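Local coordinates for protein malonate decarboxylase subunit alpha (Acinetobacter baumannii ATCC 17978, PDB 6MPR) that probably acts as the acyl-carrier-protein transferase subunit of malonate decarboxylase, exchanging acetyl and malonyl groups during the breakdown of malonate to acetate and carbon dioxide, at residues Lys113-Phe118 against Ala139-Ile144. Residues are numbered along the deposited sequence; the frame is centred on the assembly and turned at random.
Sequences KLDFSF and AIHTYI
His141 sets its CG beside its own backbone N and anti to the carbonyl carbon (chi1 -55°), and the ring then presents ND1 to Phe116 O; Ser117 holds OG anti to its backbone N, where it meets the carbonyl of His141. The result is a double grip on one oxygen. Phe116 O accepts from His141 N at 2.9 Å, a bond that holds the chain. His141 ND1 reaches the same Phe116 O at 3.1 Å, lying 39° out of the carbonyl plane. This bond, with the one from NE2 to Arg149, holds the rotation of the imidazole. Its CE1 edge faces the carboxylate of Asp115, with OD1 3.2 Å from His141 CE1 and in the ring plane, while the two flat groups are turned 74° against each other. The same OD1 takes the backbone N of Ala139 at 3.0 Å, from above the carboxylate plane, and OD2 bonds His91. One step on, Ser117 OG donates to His141 O at 2.7 Å, and Tyr143 brings CD1 up beside this hydroxyl. On the face of the sheet opposite the Asp115 side chain, Phe116 and Ile140 lie side by side as a parallel bridge pair, Ile140 CG2 sitting over the Phe116 ring 4.3 Å from its centroid, a CH-pi contact offset toward the rim. The imidazole also meets the ring of His403 of the second subunit, nearly parallel to it. Strands 111-116 and 136-140, with helix 125-131 between them in the chain, form a beta-alpha-beta crossover in a parallel sheet, consistent with the Rossmann-like clan of the family; 136-140 is outermost within the chain, 111-116 runs between it and strand 90-94, and beyond the bridge one chain turns a corner at Ser117 while the other enters helix 143-149.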
ATOM      1  N   LYS A 113      24.999  -0.761   8.972  1.00 17.97           N
ATOM      2  CA  LYS A 113      23.937   0.040   8.379  1.00 15.14           C
ATOM      3  C   LYS A 113      22.579  -0.371   8.926  1.00 16.08           C
ATOM      4  O   LYS A 113      22.343  -1.536   9.254  1.00 11.06           O
ATOM      5  CB  LYS A 113      23.928  -0.095   6.851  1.00 13.90           C
ATOM      6  CG  LYS A 113      25.174   0.374   6.157  1.00 23.33           C
ATOM      7  CD  LYS A 113      24.966   0.263   4.653  1.00 29.56           C
ATOM      8  CE  LYS A 113      26.239   0.489   3.874  1.00 37.95           C
ATOM      9  NZ  LYS A 113      25.955   0.341   2.418  1.00 45.69           N
ATOM     10  N   LEU A 114      21.675   0.595   9.012  1.00 11.30           N
ATOM     11  CA  LEU A 114      20.334   0.331   9.517  1.00 11.82           C
ATOM     12  C   LEU A 114      19.305   1.081   8.691  1.00 13.39           C
ATOM     13  O   LEU A 114      19.424   2.295   8.503  1.00 14.21           O
ATOM     14  CB  LEU A 114      20.208   0.738  10.989  1.00 13.70           C
ATOM     15  CG  LEU A 114      18.796   0.606  11.575  1.00 10.07           C
ATOM     16  CD1 LEU A 114      18.371  -0.886  11.648  1.00 10.01           C
ATOM     17  CD2 LEU A 114      18.732   1.272  12.943  1.00 11.70           C
ATOM     18  N   ASP A 115      18.308   0.352   8.186  1.00 10.85           N
ATOM     19  CA  ASP A 115      17.081   0.925   7.644  1.00  8.22           C
ATOM     20  C   ASP A 115      15.935   0.413   8.499  1.00 13.81           C
ATOM     21  O   ASP A 115      15.827  -0.799   8.716  1.00 10.76           O
ATOM     22  CB  ASP A 115      16.863   0.541   6.178  1.00  9.17           C
ATOM     23  CG  ASP A 115      17.672   1.405   5.228  1.00 17.32           C
ATOM     24  OD1 ASP A 115      17.309   2.588   5.023  1.00 14.02           O
ATOM     25  OD2 ASP A 115      18.694   0.920   4.709  1.00 16.02           O
ATOM     26  N   PHE A 116      15.097   1.323   8.999  1.00 12.37           N
ATOM     27  CA  PHE A 116      14.066   0.925   9.958  1.00 10.74           C
ATOM     28  C   PHE A 116      12.848   1.826   9.835  1.00 12.69           C
ATOM     29  O   PHE A 116      12.847   2.813   9.091  1.00 11.76           O
ATOM     30  CB  PHE A 116      14.591   0.927  11.409  1.00  7.70           C
ATOM     31  CG  PHE A 116      14.788   2.309  12.009  1.00 11.02           C
ATOM     32  CD1 PHE A 116      15.851   3.108  11.620  1.00 13.70           C
ATOM     33  CD2 PHE A 116      13.929   2.779  12.995  1.00 10.78           C
ATOM     34  CE1 PHE A 116      16.047   4.373  12.194  1.00 15.24           C
ATOM     35  CE2 PHE A 116      14.105   4.029  13.565  1.00 12.49           C
ATOM     36  CZ  PHE A 116      15.157   4.838  13.154  1.00 12.46           C
ATOM     37  N   SER A 117      11.789   1.451  10.563  1.00 10.09           N
ATOM     38  CA  SER A 117      10.568   2.251  10.633  1.00  8.89           C
ATOM     39  C   SER A 117      10.245   2.758  12.031  1.00 15.01           C
ATOM     40  O   SER A 117       9.948   3.950  12.197  1.00 12.09           O
ATOM     41  CB  SER A 117       9.380   1.458  10.081  1.00  9.94           C
ATOM     42  OG  SER A 117       8.191   2.231  10.174  1.00 11.18           O
ATOM     43  N   PHE A 118      10.285   1.914  13.058  1.00 10.19           N
ATOM     44  CA  PHE A 118       9.920   2.377  14.391  1.00  9.18           C
ATOM     45  C   PHE A 118      11.065   2.204  15.381  1.00 11.81           C
ATOM     46  O   PHE A 118      11.807   1.224  15.318  1.00 11.87           O
ATOM     47  CB  PHE A 118       8.673   1.658  14.923  1.00 13.78           C
ATOM     48  CG  PHE A 118       8.243   2.145  16.280  1.00 13.00           C
ATOM     49  CD1 PHE A 118       7.569   3.352  16.419  1.00 18.02           C
ATOM     50  CD2 PHE A 118       8.548   1.417  17.417  1.00 19.18           C
ATOM     51  CE1 PHE A 118       7.193   3.809  17.665  1.00 22.89           C
ATOM     52  CE2 PHE A 118       8.163   1.868  18.680  1.00 22.76           C
ATOM     53  CZ  PHE A 118       7.492   3.063  18.800  1.00 21.98           C
ATOM     54  N   ALA A 139      17.640   5.327   6.079  1.00 14.52           N
ATOM     55  CA  ALA A 139      16.524   6.246   6.226  1.00 16.68           C
ATOM     56  C   ALA A 139      15.548   5.656   7.223  1.00 10.24           C
ATOM     57  O   ALA A 139      15.548   4.445   7.481  1.00 13.17           O
ATOM     58  CB  ALA A 139      15.813   6.514   4.893  1.00 15.21           C
ATOM     59  N   ILE A 140      14.716   6.529   7.773  1.00 13.22           N
ATOM     60  CA  ILE A 140      13.577   6.131   8.591  1.00 14.73           C
ATOM     61  C   ILE A 140      12.336   6.112   7.709  1.00 16.49           C
ATOM     62  O   ILE A 140      12.085   7.063   6.966  1.00 13.13           O
ATOM     63  CB  ILE A 140      13.379   7.086   9.777  1.00 18.04           C
ATOM     64  CG1 ILE A 140      14.727   7.424  10.424  1.00 22.32           C
ATOM     65  CG2 ILE A 140      12.422   6.460  10.776  1.00 17.74           C
ATOM     66  CD1 ILE A 140      14.627   8.509  11.464  1.00 27.16           C
ATOM     67  N   HIS A 141      11.562   5.033   7.796  1.00  8.98           N
ATOM     68  CA  HIS A 141      10.454   4.745   6.895  1.00  8.65           C
ATOM     69  C   HIS A 141       9.151   4.633   7.672  1.00 14.71           C
ATOM     70  O   HIS A 141       9.154   4.452   8.884  1.00 13.16           O
ATOM     71  CB  HIS A 141      10.659   3.392   6.159  1.00  8.33           C
ATOM     72  CG  HIS A 141      11.950   3.266   5.411  1.00  9.49           C
ATOM     73  ND1 HIS A 141      13.187   3.243   6.025  1.00  8.95           N
ATOM     74  CD2 HIS A 141      12.190   3.117   4.085  1.00  8.68           C
ATOM     75  CE1 HIS A 141      14.129   3.105   5.109  1.00 16.20           C
ATOM     76  NE2 HIS A 141      13.548   3.008   3.925  1.00 10.35           N
ATOM     77  N   THR A 142       8.029   4.678   6.961  1.00  9.66           N
ATOM     78  CA  THR A 142       6.816   4.087   7.524  1.00  7.86           C
ATOM     79  C   THR A 142       6.780   2.608   7.115  1.00 10.57           C
ATOM     80  O   THR A 142       7.463   2.200   6.185  1.00 10.03           O
ATOM     81  CB  THR A 142       5.554   4.861   7.089  1.00 10.13           C
ATOM     82  OG1 THR A 142       4.394   4.389   7.809  1.00  9.50           O
ATOM     83  CG2 THR A 142       5.299   4.786   5.591  1.00  8.95           C
ATOM     84  N   TYR A 143       6.035   1.790   7.867  1.00 10.46           N
ATOM     85  CA  TYR A 143       6.159   0.332   7.739  1.00  8.33           C
ATOM     86  C   TYR A 143       6.040  -0.152   6.295  1.00  9.71           C
ATOM     87  O   TYR A 143       6.936  -0.825   5.775  1.00  8.49           O
ATOM     88  CB  TYR A 143       5.100  -0.391   8.575  1.00  7.86           C
ATOM     89  CG  TYR A 143       5.280  -0.318  10.071  1.00  7.65           C
ATOM     90  CD1 TYR A 143       6.515  -0.565  10.668  1.00  8.71           C
ATOM     91  CD2 TYR A 143       4.196  -0.010  10.889  1.00 13.42           C
ATOM     92  CE1 TYR A 143       6.662  -0.496  12.039  1.00  8.83           C
ATOM     93  CE2 TYR A 143       4.339   0.061  12.255  1.00 13.28           C
ATOM     94  CZ  TYR A 143       5.558  -0.192  12.823  1.00 13.39           C
ATOM     95  OH  TYR A 143       5.698  -0.123  14.185  1.00 15.81           O
ATOM     96  N   ILE A 144       4.910   0.134   5.642  1.00 13.31           N
ATOM     97  CA  ILE A 144       4.726  -0.476   4.330  1.00  8.74           C
ATOM     98  C   ILE A 144       5.613   0.164   3.275  1.00  9.61           C
ATOM     99  O   ILE A 144       5.849  -0.453   2.234  1.00  9.03           O
ATOM    100  CB  ILE A 144       3.258  -0.461   3.863  1.00 10.87           C
ATOM    101  CG1 ILE A 144       2.737   0.968   3.718  1.00 10.25           C
ATOM    102  CG2 ILE A 144       2.406  -1.312   4.808  1.00 14.04           C
ATOM    103  CD1 ILE A 144       1.355   1.025   3.105  1.00 12.46           C
TER